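Salt-tolerant glutaminase (Micrococcus luteus, PDB 3AGD) probably catalyses the hydrolysis of L-glutamine to L-glutamate and ammonium, and does so as a glutaminase that tolerates high salt. Local coordinates at the interface of chains A and B. Numbering follows the deposited sequence. Chains: chain A/B, Salt-tolerant glutaminase.

The interface of chains A and B. Residues chain A 310-312, 334; chain B 310-312.
A:Asp310 and B:Leu312 meet through a carboxylate-to-backbone hydrogen bond: the carboxylate oxygen OD1 of A:Asp310 accepts from the amide N of B:Leu312 at 3.0 Å, nearly straight at the hydrogen (171°). The amide comes in almost in line with the C-O bond of the carboxylate. With CG anti to its own backbone N (chi1 -174°), the aspartate reaches across to the other chain, and its side chain crosses that of B:Leu312 at about a right angle; OD1 also lies 3.5 Å from CB of that leucine. The two-fold twin joins A:Leu312 N to OD1 of B:Asp310 at 3.1 Å, although B:Asp310 is poorly ordered. Cut back to an alanine, A:Asp310 would probably leave the B:Leu312 amide without its mate in one half of this reciprocal pairing.

Between the two carboxylate bonds the backbones pass close together. The carbonyls of A:Asp310 and B:Asp310 lie nearly antiparallel and offset, their O atoms modelled 3.0 Å apart; as both can only accept, this closeness is doubtful. Each receives a weak hydrogen bond from the Ser311 OG of the opposite chain.

Water extends the contact to A:Val334. Water 1 links the A:Val334 carbonyl O to the second carboxylate oxygen, OD2, of B:Asp310, 2.6 Å from the water, a bridge as uncertain as that residue's order. Water 2 lies 2.9 Å from A:Val334 N and also meets the carbonyl O of B:Ser311.

The paired 310-312 segments are loops just ahead of the 3-10 helix 313-316 and strand 317-323, while A:Val334 begins the short strand 334-335. They form one patch of a two-fold interface; the enzyme is a homotetramer, and these two chains alone do not show how the interface fits it.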
# COMPACT_ATOMS: atom_id res chain seq x y z
N ASP A 310 -2.23 4.98 -6.28
CA ASP A 310 -2.06 6.42 -6.31
C ASP A 310 -0.56 6.75 -6.28
O ASP A 310 -0.04 7.19 -5.25
CB ASP A 310 -2.76 7.06 -5.10
CG ASP A 310 -2.75 8.57 -5.15
OD1 ASP A 310 -1.74 9.15 -5.61
OD2 ASP A 310 -3.75 9.18 -4.71
N SER A 311 0.12 6.51 -7.39
CA SER A 311 1.55 6.78 -7.46
C SER A 311 1.90 7.86 -8.46
O SER A 311 1.16 8.09 -9.42
CB SER A 311 2.32 5.50 -7.82
OG SER A 311 2.15 4.52 -6.81
N LEU A 312 3.02 8.53 -8.23
CA LEU A 312 3.48 9.59 -9.13
C LEU A 312 3.61 9.01 -10.53
O LEU A 312 3.05 9.53 -11.49
CB LEU A 312 4.83 10.13 -8.68
CG LEU A 312 5.42 11.22 -9.59
CD1 LEU A 312 4.47 12.41 -9.62
CD2 LEU A 312 6.79 11.63 -9.09
N VAL A 334 7.66 13.65 -5.88
CA VAL A 334 8.47 12.86 -4.95
C VAL A 334 8.93 11.65 -5.76
O VAL A 334 8.16 10.73 -6.02
CB VAL A 334 7.63 12.38 -3.75
CG1 VAL A 334 8.38 11.32 -2.96
CG2 VAL A 334 7.28 13.57 -2.86
N ASP B 310 4.55 6.64 -1.83
CA ASP B 310 4.76 7.24 -3.14
C ASP B 310 3.41 7.62 -3.75
O ASP B 310 2.83 6.85 -4.52
CB ASP B 310 5.48 6.24 -4.05
CG ASP B 310 5.79 6.80 -5.42
OD1 ASP B 310 4.93 7.50 -5.99
OD2 ASP B 310 6.90 6.52 -5.93
N SER B 311 2.89 8.80 -3.40
CA SER B 311 1.59 9.23 -3.92
C SER B 311 1.70 10.54 -4.69
O SER B 311 2.67 11.28 -4.54
CB SER B 311 0.59 9.41 -2.78
OG SER B 311 0.36 8.19 -2.10
N LEU B 312 0.69 10.83 -5.51
CA LEU B 312 0.67 12.06 -6.29
C LEU B 312 0.65 13.26 -5.35
O LEU B 312 1.50 14.15 -5.45
CB LEU B 312 -0.55 12.09 -7.20
CG LEU B 312 -0.77 13.37 -8.02
CD1 LEU B 312 0.46 13.65 -8.89
CD2 LEU B 312 -2.01 13.21 -8.87
O HOH W 1 8.14 8.19 -7.49
O HOH W 2 4.74 13.25 -5.88